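Local structure of glycerol dehydrogenase (Bacillus coagulans, 6CSJ) at residues A[19-24]-A[50-55]; A[31-36]-A[86-91]; A[173-178]-A[201-206]; A[180-185]-A[336-341]. The protein is a polyol dehydrogenase that oxidises glycerol, probably with NAD+, and in this doubly substituted form has acquired D-lactate dehydrogenase activity. The protein carries 2 engineered substitutions. All coordinates share one frame; numbering follows the deposited sequence.

Interaction 1: residues A[19-24]-A[50-55]; sequences SRLSAY and ESYAGK
Ser22 and Ser51 bring the start of helix 21-28 against the end of helix 38-51, the backbones coming nearest at Ser19 and Ser51, whose CA atoms lie 5.0 Å apart. The Ser51 hydroxyl reaches into the first turn of the other helix: with OG anti to the backbone N (chi1 170°), it accepts the amide N-H of Ser22, N to OG 2.9 Å, in a fairly straight bond of 165°. The same OG gives a weak bond to Ser19 O. In return Ser22 OG donates to Ser51 O at 2.6 Å, meeting it from well above the carbonyl plane, so the two serines hold each other through side chain and backbone. Next to them the Tyr52 ring offers a face to Ser22 CB, which sits 3.5 Å from the ring centroid, displaced toward the CD1-CE1 rim in a CH-pi contact. Tyr52 OH comes within 3.9 Å of Leu21 CG and is hydrogen-bonded to Thr25 OG1, one turn further along helix 21-28. An alanine at Tyr52 would probably leave Ser22 CB without its aromatic cover and Thr25 OG1 without the tyrosine hydroxyl. From Tyr52 a type II beta turn runs to Lys55. Two helices packed beside strand 32-36, which links them in sequence, are characteristic of the Rossmann-like alpha/beta domain of iron-containing alcohol dehydrogenases.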
loop_
_atom_site.group_PDB
_atom_site.type_symbol
_atom_site.label_atom_id
_atom_site.label_comp_id
_atom_site.label_asym_id
_atom_site.label_seq_id
_atom_site.Cartn_x
_atom_site.Cartn_y
_atom_site.Cartn_z
ATOM N N SER A 19 -5.801 7.254 -20.943
ATOM C CA SER A 19 -6.045 7.834 -22.266
ATOM C C SER A 19 -5.644 9.308 -22.335
ATOM O O SER A 19 -5.526 9.842 -23.424
ATOM C CB SER A 19 -7.521 7.691 -22.675
ATOM O OG SER A 19 -8.316 8.692 -22.048
ATOM N N ARG A 20 -5.468 9.963 -21.186
ATOM C CA ARG A 20 -4.936 11.329 -21.113
ATOM C C ARG A 20 -3.509 11.369 -20.548
ATOM O O ARG A 20 -3.050 12.435 -20.099
ATOM C CB ARG A 20 -5.855 12.212 -20.247
ATOM C CG ARG A 20 -7.210 12.508 -20.866
ATOM C CD ARG A 20 -8.182 13.139 -19.871
ATOM N NE ARG A 20 -9.527 12.546 -19.993
ATOM C CZ ARG A 20 -10.008 11.500 -19.305
ATOM N NH1 ARG A 20 -9.289 10.859 -18.403
ATOM N NH2 ARG A 20 -11.242 11.080 -19.552
ATOM N N LEU A 21 -2.785 10.243 -20.596
ATOM C CA LEU A 21 -1.444 10.181 -20.013
ATOM C C LEU A 21 -0.518 11.240 -20.605
ATOM O O LEU A 21 0.240 11.876 -19.864
ATOM C CB LEU A 21 -0.822 8.791 -20.177
ATOM C CG LEU A 21 0.599 8.597 -19.618
ATOM C CD1 LEU A 21 0.684 8.998 -18.144
ATOM C CD2 LEU A 21 1.051 7.159 -19.797
ATOM N N SER A 22 -0.601 11.429 -21.926
ATOM C CA SER A 22 0.197 12.436 -22.636
ATOM C C SER A 22 -0.058 13.855 -22.149
ATOM O O SER A 22 0.867 14.647 -22.075
ATOM C CB SER A 22 -0.027 12.355 -24.156
ATOM O OG SER A 22 -1.320 12.777 -24.520
ATOM N N ALA A 23 -1.298 14.177 -21.800
ATOM C CA ALA A 23 -1.602 15.496 -21.220
ATOM C C ALA A 23 -0.868 15.706 -19.883
ATOM O O ALA A 23 -0.385 16.815 -19.611
ATOM C CB ALA A 23 -3.099 15.678 -21.046
ATOM N N TYR A 24 -0.766 14.644 -19.076
ATOM C CA TYR A 24 -0.070 14.716 -17.779
ATOM C C TYR A 24 1.466 14.725 -17.920
ATOM O O TYR A 24 2.124 15.573 -17.304
ATOM C CB TYR A 24 -0.553 13.606 -16.826
ATOM C CG TYR A 24 -2.044 13.699 -16.529
ATOM C CD1 TYR A 24 -2.578 14.825 -15.903
ATOM C CD2 TYR A 24 -2.925 12.673 -16.906
ATOM C CE1 TYR A 24 -3.942 14.932 -15.649
ATOM C CE2 TYR A 24 -4.291 12.772 -16.659
ATOM C CZ TYR A 24 -4.796 13.913 -16.043
ATOM O OH TYR A 24 -6.148 14.013 -15.785
ATOM N N GLU A 50 -2.317 5.497 -28.142
ATOM C CA GLU A 50 -3.378 6.382 -28.656
ATOM C C GLU A 50 -3.431 7.749 -27.966
ATOM O O GLU A 50 -3.850 8.707 -28.558
ATOM C CB GLU A 50 -4.755 5.691 -28.617
ATOM C CG GLU A 50 -4.880 4.624 -29.713
ATOM C CD GLU A 50 -6.217 3.918 -29.760
ATOM O OE1 GLU A 50 -6.786 3.627 -28.690
ATOM O OE2 GLU A 50 -6.720 3.710 -30.889
ATOM N N SER A 51 -3.036 7.808 -26.692
ATOM C CA SER A 51 -2.934 9.081 -25.952
ATOM C C SER A 51 -1.934 10.048 -26.547
ATOM O O SER A 51 -2.124 11.261 -26.469
ATOM C CB SER A 51 -2.588 8.843 -24.479
ATOM O OG SER A 51 -2.276 10.056 -23.817
ATOM N N TYR A 52 -0.859 9.518 -27.143
ATOM C CA TYR A 52 0.200 10.337 -27.757
ATOM C C TYR A 52 0.010 10.612 -29.274
ATOM O O TYR A 52 0.931 11.090 -29.914
ATOM C CB TYR A 52 1.574 9.703 -27.463
ATOM C CG TYR A 52 2.001 9.825 -26.016
ATOM C CD1 TYR A 52 2.654 10.972 -25.559
ATOM C CD2 TYR A 52 1.752 8.807 -25.101
ATOM C CE1 TYR A 52 3.043 11.101 -24.232
ATOM C CE2 TYR A 52 2.136 8.918 -23.767
ATOM C CZ TYR A 52 2.777 10.071 -23.339
ATOM O OH TYR A 52 3.159 10.194 -22.023
ATOM N N ALA A 53 -1.173 10.396 -29.839
ATOM C CA ALA A 53 -1.512 10.818 -31.205
ATOM C C ALA A 53 -1.172 12.299 -31.467
ATOM O O ALA A 53 -1.588 13.188 -30.725
ATOM C CB ALA A 53 -2.976 10.588 -31.537
ATOM N N GLY A 54 -0.373 12.547 -32.498
ATOM C CA GLY A 54 0.069 13.908 -32.813
ATOM C C GLY A 54 1.197 14.430 -31.966
ATOM O O GLY A 54 1.682 15.537 -32.180
ATOM N N LYS A 55 1.738 13.614 -31.050
ATOM C CA LYS A 55 2.778 13.972 -30.077
ATOM C C LYS A 55 3.754 12.809 -30.088
ATOM O O LYS A 55 4.343 12.531 -29.050
ATOM C CB LYS A 55 2.157 13.927 -28.642
ATOM C CG LYS A 55 0.911 14.797 -28.393
ATOM C CD LYS A 55 1.364 16.269 -28.249
ATOM C CE LYS A 55 0.231 17.247 -28.237
ATOM N NZ LYS A 55 -0.796 16.884 -27.229
#

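Interaction 2: residues A[31-36]-A[86-91]; sequences KAFIIA and DVVVGI
Strands 32-36 and 87-91 run parallel, and Phe33, Val89 and Ile35 carry the central hydrogen bonds between them. Phe33 N donates to Val87 O, Val89 N to Phe33 O at 2.8 Å, Ile35 N to Val89 O at 2.7 Å, and Ile91 N to Ile35 O. Before the strands pair, Lys31 and Asp86 are joined by two hydrogen bonds: Asp86 N donates to Lys31 O, while Asp86 OD1 takes Lys31 N on its syn side at 2.9 Å. Asp86 OD2 receives Lys30 N, so the carboxylate holds two successive amides. An alanine in place of Asp86 would probably leave the amides of Lys30 and Lys31 without their carboxylate acceptor and the turn before strand 32-36 less firmly held.

Apolar contacts line both faces. Ile34 lies alongside Val89, CG1 to CB 3.9 Å, and its CG2 meets Ile91 CD1 at 3.6 Å. On the other face Ile35 CD1 crosses to Val88 CG2 at 3.7 Å, and Val88 CG2 also lies at the edge of the Phe33 ring, near its plane.

The Ile34-Val89 face is covered by helices 21-28 and 38-51, through Leu21, Thr25 and Val48, while strand 59-63 continues the parallel sheet beyond strand 32-36.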
loop_
_atom_site.group_PDB
_atom_site.type_symbol
_atom_site.label_atom_id
_atom_site.label_comp_id
_atom_site.label_asym_id
_atom_site.label_seq_id
_atom_site.Cartn_x
_atom_site.Cartn_y
_atom_site.Cartn_z
ATOM N N LYS A 31 9.554 14.575 -23.054
ATOM C CA LYS A 31 9.820 13.192 -23.459
ATOM C C LYS A 31 9.657 12.217 -22.282
ATOM O O LYS A 31 10.455 12.220 -21.349
ATOM C CB LYS A 31 11.240 13.114 -24.039
ATOM C CG LYS A 31 11.691 11.742 -24.527
ATOM C CD LYS A 31 11.003 11.347 -25.817
ATOM C CE LYS A 31 11.303 9.894 -26.182
ATOM N NZ LYS A 31 12.702 9.657 -26.619
ATOM N N ALA A 32 8.627 11.378 -22.356
ATOM C CA ALA A 32 8.304 10.422 -21.301
ATOM C C ALA A 32 8.955 9.064 -21.536
ATOM O O ALA A 32 9.042 8.588 -22.668
ATOM C CB ALA A 32 6.800 10.255 -21.185
ATOM N N PHE A 33 9.417 8.452 -20.446
ATOM C CA PHE A 33 9.948 7.098 -20.446
ATOM C C PHE A 33 8.961 6.245 -19.633
ATOM O O PHE A 33 8.864 6.392 -18.420
ATOM C CB PHE A 33 11.354 7.107 -19.826
ATOM C CG PHE A 33 12.043 5.772 -19.835
ATOM C CD1 PHE A 33 12.611 5.281 -21.000
ATOM C CD2 PHE A 33 12.157 5.019 -18.667
ATOM C CE1 PHE A 33 13.265 4.052 -21.011
ATOM C CE2 PHE A 33 12.809 3.793 -18.671
ATOM C CZ PHE A 33 13.358 3.305 -19.843
ATOM N N ILE A 34 8.237 5.360 -20.314
ATOM C CA ILE A 34 7.080 4.683 -19.744
ATOM C C ILE A 34 7.396 3.207 -19.487
ATOM O O ILE A 34 7.482 2.413 -20.423
ATOM C CB ILE A 34 5.837 4.872 -20.660
ATOM C CG1 ILE A 34 5.521 6.370 -20.804
ATOM C CG2 ILE A 34 4.638 4.109 -20.111
ATOM C CD1 ILE A 34 4.396 6.712 -21.744
ATOM N N ILE A 35 7.559 2.856 -18.210
ATOM C CA ILE A 35 7.969 1.521 -17.788
ATOM C C ILE A 35 6.732 0.674 -17.489
ATOM O O ILE A 35 5.852 1.103 -16.759
ATOM C CB ILE A 35 8.864 1.596 -16.527
ATOM C CG1 ILE A 35 10.092 2.471 -16.786
ATOM C CG2 ILE A 35 9.319 0.212 -16.086
ATOM C CD1 ILE A 35 10.812 2.898 -15.517
ATOM N N ALA A 36 6.694 -0.535 -18.045
ATOM C CA ALA A 36 5.622 -1.495 -17.796
ATOM C C ALA A 36 6.084 -2.916 -18.125
ATOM O O ALA A 36 6.873 -3.113 -19.058
ATOM C CB ALA A 36 4.397 -1.143 -18.615
ATOM N N ASP A 86 12.950 13.172 -19.916
ATOM C CA ASP A 86 12.910 14.134 -18.788
ATOM C C ASP A 86 11.688 13.943 -17.848
ATOM O O ASP A 86 11.387 14.814 -17.026
ATOM C CB ASP A 86 12.979 15.574 -19.328
ATOM C CG ASP A 86 11.815 15.917 -20.246
ATOM O OD1 ASP A 86 10.983 15.024 -20.552
ATOM O OD2 ASP A 86 11.731 17.086 -20.675
ATOM N N VAL A 87 10.989 12.814 -17.994
ATOM C CA VAL A 87 9.947 12.386 -17.045
ATOM C C VAL A 87 9.774 10.867 -17.160
ATOM O O VAL A 87 9.803 10.312 -18.261
ATOM C CB VAL A 87 8.600 13.144 -17.256
ATOM C CG1 VAL A 87 8.080 12.998 -18.681
ATOM C CG2 VAL A 87 7.543 12.683 -16.264
ATOM N N VAL A 88 9.622 10.193 -16.021
ATOM C CA VAL A 88 9.488 8.733 -16.002
ATOM C C VAL A 88 8.091 8.343 -15.511
ATOM O O VAL A 88 7.539 8.976 -14.613
ATOM C CB VAL A 88 10.619 8.047 -15.181
ATOM C CG1 VAL A 88 10.765 8.663 -13.794
ATOM C CG2 VAL A 88 10.397 6.537 -15.091
ATOM N N VAL A 89 7.526 7.309 -16.126
ATOM C CA VAL A 89 6.204 6.814 -15.786
ATOM C C VAL A 89 6.320 5.330 -15.493
ATOM O O VAL A 89 6.976 4.602 -16.241
ATOM C CB VAL A 89 5.188 7.031 -16.933
ATOM C CG1 VAL A 89 3.795 6.562 -16.514
ATOM C CG2 VAL A 89 5.174 8.495 -17.368
ATOM N N GLY A 90 5.684 4.896 -14.404
ATOM C CA GLY A 90 5.527 3.478 -14.085
ATOM C C GLY A 90 4.054 3.138 -14.128
ATOM O O GLY A 90 3.236 3.889 -13.609
ATOM N N ILE A 91 3.718 2.014 -14.763
ATOM C CA ILE A 91 2.342 1.553 -14.893
ATOM C C ILE A 91 2.307 0.080 -14.517
ATOM O O ILE A 91 2.964 -0.740 -15.150
ATOM C CB ILE A 91 1.789 1.749 -16.337
ATOM C CG1 ILE A 91 2.066 3.178 -16.850
ATOM C CG2 ILE A 91 0.284 1.460 -16.385
ATOM C CD1 ILE A 91 1.602 3.436 -18.270
#

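Interaction 3: residues A[173-178]-A[201-206]; sequences LATYFE and ALAKLC
Tyr176 and Lys204 lie side by side and point the same way, with Lys204 CD over one face of the phenol ring. A chi1 of 177° sets Tyr176 CG anti to the backbone N; the ring beyond it has CD1 3.6 Å from Lys204 CA. Further out the lysine chain, bent at chi2 (58°), places CD 3.9 Å from the ring centroid and only 15° off its normal, displaced toward the CE1-CZ rim. This is a CH-pi contact. The ammonium group lies farther off, NZ 5.1 Å from the same centroid, at most a weak cation-pi attraction, and its salt bridge goes to Asp208, one turn on in its own helix.

At the base of the tyrosine the helices come close: the CA atoms of Tyr176 and Ala203 are 4.6 Å apart, and Tyr176 CB meets Ala203 O at 3.5 Å. The small alanine permits this approach, its CB touching Thr175 CG2 at 3.8 Å. Thr175 turns its other branch, OG1, to Ser241 of helix 228-248 and to Ala172 O, while OG1 and Cys206 SG stand 4.2 Å apart. Helices 175-185 and 197-221 are thus joined within the all-helical part of the fold, characteristic of the C-terminal domain in this family.

With the polar ends of Thr175 and Lys204 bonded outside the contact and no hydrogen bond between the two segments, the fit depends on close apolar packing: a methyl-to-methyl touch in the buried part and a lysine methylene over an aromatic face toward the partly exposed side, to which the long cation-pi term probably adds little.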
loop_
_atom_site.group_PDB
_atom_site.type_symbol
_atom_site.label_atom_id
_atom_site.label_comp_id
_atom_site.label_asym_id
_atom_site.label_seq_id
_atom_site.Cartn_x
_atom_site.Cartn_y
_atom_site.Cartn_z
ATOM N N LEU A 173 -7.416 -0.293 6.497
ATOM C CA LEU A 173 -8.057 -0.471 7.800
ATOM C C LEU A 173 -7.132 -0.130 8.975
ATOM O O LEU A 173 -7.584 0.410 9.985
ATOM C CB LEU A 173 -8.553 -1.914 7.925
ATOM C CG LEU A 173 -9.675 -2.222 8.899
ATOM C CD1 LEU A 173 -10.924 -1.395 8.599
ATOM C CD2 LEU A 173 -9.983 -3.720 8.833
ATOM N N ALA A 174 -5.840 -0.427 8.829
ATOM C CA ALA A 174 -4.856 -0.148 9.867
ATOM C C ALA A 174 -4.555 1.328 10.070
ATOM O O ALA A 174 -4.141 1.717 11.163
ATOM C CB ALA A 174 -3.556 -0.872 9.555
ATOM N N THR A 175 -4.765 2.148 9.040
ATOM C CA THR A 175 -4.199 3.499 9.006
ATOM C C THR A 175 -4.578 4.394 10.177
ATOM O O THR A 175 -3.699 5.013 10.771
ATOM C CB THR A 175 -4.545 4.227 7.695
ATOM O OG1 THR A 175 -4.178 3.409 6.573
ATOM C CG2 THR A 175 -3.814 5.581 7.619
ATOM N N TYR A 176 -5.869 4.473 10.502
ATOM C CA TYR A 176 -6.321 5.315 11.617
ATOM C C TYR A 176 -5.756 4.859 12.968
ATOM O O TYR A 176 -5.309 5.687 13.767
ATOM C CB TYR A 176 -7.852 5.364 11.702
ATOM C CG TYR A 176 -8.342 6.177 12.891
ATOM C CD1 TYR A 176 -7.968 7.515 13.041
ATOM C CD2 TYR A 176 -9.147 5.604 13.882
ATOM C CE1 TYR A 176 -8.397 8.259 14.122
ATOM C CE2 TYR A 176 -9.580 6.349 14.972
ATOM C CZ TYR A 176 -9.201 7.675 15.079
ATOM O OH TYR A 176 -9.618 8.420 16.152
ATOM N N PHE A 177 -5.776 3.549 13.212
ATOM C CA PHE A 177 -5.361 3.006 14.497
ATOM C C PHE A 177 -3.862 3.204 14.741
ATOM O O PHE A 177 -3.441 3.547 15.865
ATOM C CB PHE A 177 -5.761 1.530 14.603
ATOM C CG PHE A 177 -7.240 1.303 14.476
ATOM C CD1 PHE A 177 -8.121 1.806 15.439
ATOM C CD2 PHE A 177 -7.766 0.631 13.377
ATOM C CE1 PHE A 177 -9.502 1.633 15.314
ATOM C CE2 PHE A 177 -9.144 0.443 13.258
ATOM C CZ PHE A 177 -10.011 0.929 14.237
ATOM N N GLU A 178 -3.072 3.015 13.680
ATOM C CA GLU A 178 -1.621 3.209 13.734
ATOM C C GLU A 178 -1.258 4.674 13.895
ATOM O O GLU A 178 -0.368 5.007 14.685
ATOM C CB GLU A 178 -0.937 2.606 12.503
ATOM C CG GLU A 178 -1.108 1.094 12.432
ATOM C CD GLU A 178 -0.138 0.410 11.492
ATOM O OE1 GLU A 178 -0.259 0.559 10.251
ATOM O OE2 GLU A 178 0.746 -0.303 12.013
ATOM N N ALA A 201 -6.692 13.479 10.451
ATOM C CA ALA A 201 -8.012 13.655 9.830
ATOM C C ALA A 201 -8.200 12.805 8.561
ATOM O O ALA A 201 -9.254 12.203 8.371
ATOM C CB ALA A 201 -8.258 15.120 9.527
ATOM N N LEU A 202 -7.178 12.752 7.708
ATOM C CA LEU A 202 -7.210 11.901 6.510
ATOM C C LEU A 202 -7.196 10.402 6.861
ATOM O O LEU A 202 -7.879 9.605 6.216
ATOM C CB LEU A 202 -6.066 12.252 5.548
ATOM C CG LEU A 202 -6.164 13.644 4.902
ATOM C CD1 LEU A 202 -4.947 13.947 4.052
ATOM C CD2 LEU A 202 -7.410 13.806 4.041
ATOM N N ALA A 203 -6.434 10.032 7.888
ATOM C CA ALA A 203 -6.431 8.661 8.401
ATOM C C ALA A 203 -7.808 8.240 8.944
ATOM O O ALA A 203 -8.271 7.126 8.700
ATOM C CB ALA A 203 -5.372 8.518 9.482
ATOM N N LYS A 204 -8.447 9.144 9.679
ATOM C CA LYS A 204 -9.792 8.915 10.237
ATOM C C LYS A 204 -10.830 8.771 9.106
ATOM O O LYS A 204 -11.641 7.833 9.105
ATOM C CB LYS A 204 -10.139 10.052 11.233
ATOM C CG LYS A 204 -11.538 10.091 11.845
ATOM C CD LYS A 204 -11.902 8.834 12.603
ATOM C CE LYS A 204 -13.320 8.881 13.156
ATOM N NZ LYS A 204 -13.799 7.491 13.426
ATOM N N LEU A 205 -10.784 9.675 8.129
ATOM C CA LEU A 205 -11.660 9.566 6.957
ATOM C C LEU A 205 -11.429 8.254 6.202
ATOM O O LEU A 205 -12.378 7.661 5.696
ATOM C CB LEU A 205 -11.475 10.753 6.020
ATOM C CG LEU A 205 -12.361 10.788 4.767
ATOM C CD1 LEU A 205 -13.838 10.974 5.109
ATOM C CD2 LEU A 205 -11.865 11.888 3.839
ATOM N N CYS A 206 -10.174 7.812 6.136
ATOM C CA CYS A 206 -9.836 6.541 5.512
ATOM C C CYS A 206 -10.625 5.405 6.157
ATOM O O CYS A 206 -11.339 4.689 5.462
ATOM C CB CYS A 206 -8.322 6.267 5.579
ATOM S SG CYS A 206 -7.830 4.682 4.848
#

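Interaction 4: residues A[180-185]-A[336-341]; sequences RATKRA and IYNMPF
Ala185 CB presses against the carbonyl of Asn338, CB to O 3.2 Å, and against the Pro340 ring, where it meets CB at 3.8 Å. Pro340 packs on residues 181-185: its CG rests 4.0 Å from Arg184 CB, and its CD lies 4.2 Å from Ala181 CB. Arg184 touches through CB; its chain is extended from CG to NE, and its end leads off from the other segment. Met339 has CG anti to the carbonyl carbon (chi1 -64°), and the bend at chi2 (-52°) sets SD 3.9 Å from Ala181 CB, although the side chain leaves its backbone pointing away from the helix. A connecting segment between helices 319-329 and 345-365 is thereby laid against helix 175-185 in the helical domain typical of this dehydrogenase family, with helices 252-259 and 271-285 also touching Met339. Thr182 and Asn338 lie side by side and point the same way. Their contact, Thr182 OG1 to Asn338 CB at 3.6 Å, is one of packing. Thr182 has OG1 beside the backbone N (chi1 -60°), and this hydroxyl bonds to Glu178 O one turn back in the helix, whereas Asn338 ND2 donates to Leu250 O.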
loop_
_atom_site.group_PDB
_atom_site.type_symbol
_atom_site.label_atom_id
_atom_site.label_comp_id
_atom_site.label_asym_id
_atom_site.label_seq_id
_atom_site.Cartn_x
_atom_site.Cartn_y
_atom_site.Cartn_z
ATOM N N ARG A 180 -3.348 7.081 15.109
ATOM C CA ARG A 180 -3.850 7.443 16.448
ATOM C C ARG A 180 -2.827 7.088 17.519
ATOM O O ARG A 180 -2.515 7.910 18.377
ATOM C CB ARG A 180 -5.172 6.733 16.747
ATOM C CG ARG A 180 -5.838 7.149 18.056
ATOM C CD ARG A 180 -7.234 6.538 18.211
ATOM N NE ARG A 180 -7.172 5.091 18.402
ATOM C CZ ARG A 180 -8.237 4.292 18.548
ATOM N NH1 ARG A 180 -9.468 4.784 18.502
ATOM N NH2 ARG A 180 -8.079 2.983 18.725
ATOM N N ALA A 181 -2.312 5.863 17.453
ATOM C CA ALA A 181 -1.299 5.398 18.403
ATOM C C ALA A 181 -0.045 6.280 18.398
ATOM O O ALA A 181 0.423 6.709 19.455
ATOM C CB ALA A 181 -0.935 3.949 18.105
ATOM N N THR A 182 0.476 6.545 17.202
ATOM C CA THR A 182 1.664 7.370 17.018
ATOM C C THR A 182 1.471 8.796 17.542
ATOM O O THR A 182 2.348 9.331 18.224
ATOM C CB THR A 182 2.092 7.414 15.540
ATOM O OG1 THR A 182 2.389 6.088 15.070
ATOM C CG2 THR A 182 3.321 8.300 15.357
ATOM N N LYS A 183 0.327 9.404 17.242
ATOM C CA LYS A 183 0.046 10.754 17.739
ATOM C C LYS A 183 -0.099 10.776 19.271
ATOM O O LYS A 183 0.434 11.681 19.925
ATOM C CB LYS A 183 -1.195 11.331 17.076
ATOM C CG LYS A 183 -1.376 12.831 17.273
ATOM C CD LYS A 183 -2.519 13.347 16.425
ATOM C CE LYS A 183 -2.466 14.853 16.252
ATOM N NZ LYS A 183 -2.744 15.546 17.532
ATOM N N ARG A 184 -0.796 9.774 19.826
ATOM C CA ARG A 184 -0.913 9.594 21.282
ATOM C C ARG A 184 0.456 9.487 21.934
ATOM O O ARG A 184 0.710 10.125 22.949
ATOM C CB ARG A 184 -1.720 8.334 21.638
ATOM C CG ARG A 184 -3.174 8.558 22.012
ATOM C CD ARG A 184 -3.905 7.212 22.086
ATOM N NE ARG A 184 -5.356 7.331 21.872
ATOM C CZ ARG A 184 -6.206 6.310 21.703
ATOM N NH1 ARG A 184 -5.791 5.047 21.691
ATOM N NH2 ARG A 184 -7.504 6.562 21.530
ATOM N N ALA A 185 1.332 8.684 21.329
ATOM C CA ALA A 185 2.709 8.516 21.792
ATOM C C ALA A 185 3.608 9.738 21.603
ATOM O O ALA A 185 4.697 9.759 22.147
ATOM C CB ALA A 185 3.341 7.308 21.107
ATOM N N ILE A 336 6.358 -1.059 15.933
ATOM C CA ILE A 336 5.599 -1.400 17.136
ATOM C C ILE A 336 5.905 -0.501 18.340
ATOM O O ILE A 336 5.049 -0.319 19.196
ATOM C CB ILE A 336 5.785 -2.887 17.522
ATOM C CG1 ILE A 336 4.628 -3.374 18.394
ATOM C CG2 ILE A 336 7.144 -3.135 18.161
ATOM C CD1 ILE A 336 4.360 -4.860 18.250
ATOM N N TYR A 337 7.103 0.074 18.386
ATOM C CA TYR A 337 7.474 0.984 19.471
ATOM C C TYR A 337 6.849 2.372 19.375
ATOM O O TYR A 337 7.079 3.197 20.254
ATOM C CB TYR A 337 9.014 1.053 19.623
ATOM C CG TYR A 337 9.568 -0.325 19.937
ATOM C CD1 TYR A 337 9.321 -0.926 21.175
ATOM C CD2 TYR A 337 10.267 -1.062 18.969
ATOM C CE1 TYR A 337 9.781 -2.210 21.451
ATOM C CE2 TYR A 337 10.734 -2.337 19.250
ATOM C CZ TYR A 337 10.483 -2.905 20.486
ATOM O OH TYR A 337 10.921 -4.162 20.758
ATOM N N ASN A 338 6.058 2.631 18.326
ATOM C CA ASN A 338 5.239 3.853 18.261
ATOM C C ASN A 338 3.950 3.757 19.076
ATOM O O ASN A 338 3.243 4.761 19.210
ATOM C CB ASN A 338 4.905 4.227 16.816
ATOM C CG ASN A 338 6.101 4.749 16.054
ATOM O OD1 ASN A 338 7.050 5.298 16.634
ATOM N ND2 ASN A 338 6.060 4.592 14.737
ATOM N N MET A 339 3.635 2.571 19.607
ATOM C CA MET A 339 2.548 2.439 20.582
ATOM C C MET A 339 2.855 3.318 21.809
ATOM O O MET A 339 4.018 3.437 22.199
ATOM C CB MET A 339 2.373 0.979 21.007
ATOM C CG MET A 339 1.942 0.006 19.904
ATOM S SD MET A 339 0.491 0.468 18.939
ATOM C CE MET A 339 -0.827 0.272 20.151
ATOM N N PRO A 340 1.831 3.951 22.415
ATOM C CA PRO A 340 2.086 4.849 23.560
ATOM C C PRO A 340 2.283 4.130 24.915
ATOM O O PRO A 340 2.020 4.697 25.960
ATOM C CB PRO A 340 0.836 5.739 23.567
ATOM C CG PRO A 340 -0.248 4.847 23.053
ATOM C CD PRO A 340 0.391 3.883 22.085
ATOM N N PHE A 341 2.747 2.886 24.891
ATOM C CA PHE A 341 3.059 2.112 26.094
ATOM C C PHE A 341 4.226 1.168 25.778
ATOM O O PHE A 341 4.590 0.998 24.616
ATOM C CB PHE A 341 1.827 1.325 26.598
ATOM C CG PHE A 341 1.048 0.617 25.515
ATOM C CD1 PHE A 341 1.419 -0.654 25.071
ATOM C CD2 PHE A 341 -0.070 1.215 24.952
ATOM C CE1 PHE A 341 0.693 -1.307 24.084
ATOM C CE2 PHE A 341 -0.805 0.559 23.957
ATOM C CZ PHE A 341 -0.413 -0.709 23.528
#

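Interactions 1 and 2 belong to the alpha/beta domain and touch: Leu21 and Tyr52 of interaction 1 pack on Ile34 of interaction 2, strand 32-36 of which lies in sequence between helices 21-28 and 38-51. Interactions 3 and 4 share helix 175-185, their centres about 14 Å apart, in the helical domain. Interaction 2 is the sheet core, built on repeated backbone bonds with apolar faces; interaction 1, near the periphery and partly buried, relies on serine hydroxyls. Interactions 3 and 4 have no hydrogen bonds across their segments. Interaction 3 is the more buried of the two, whereas interaction 4 sets a loop, with an exposed proline, against the helix.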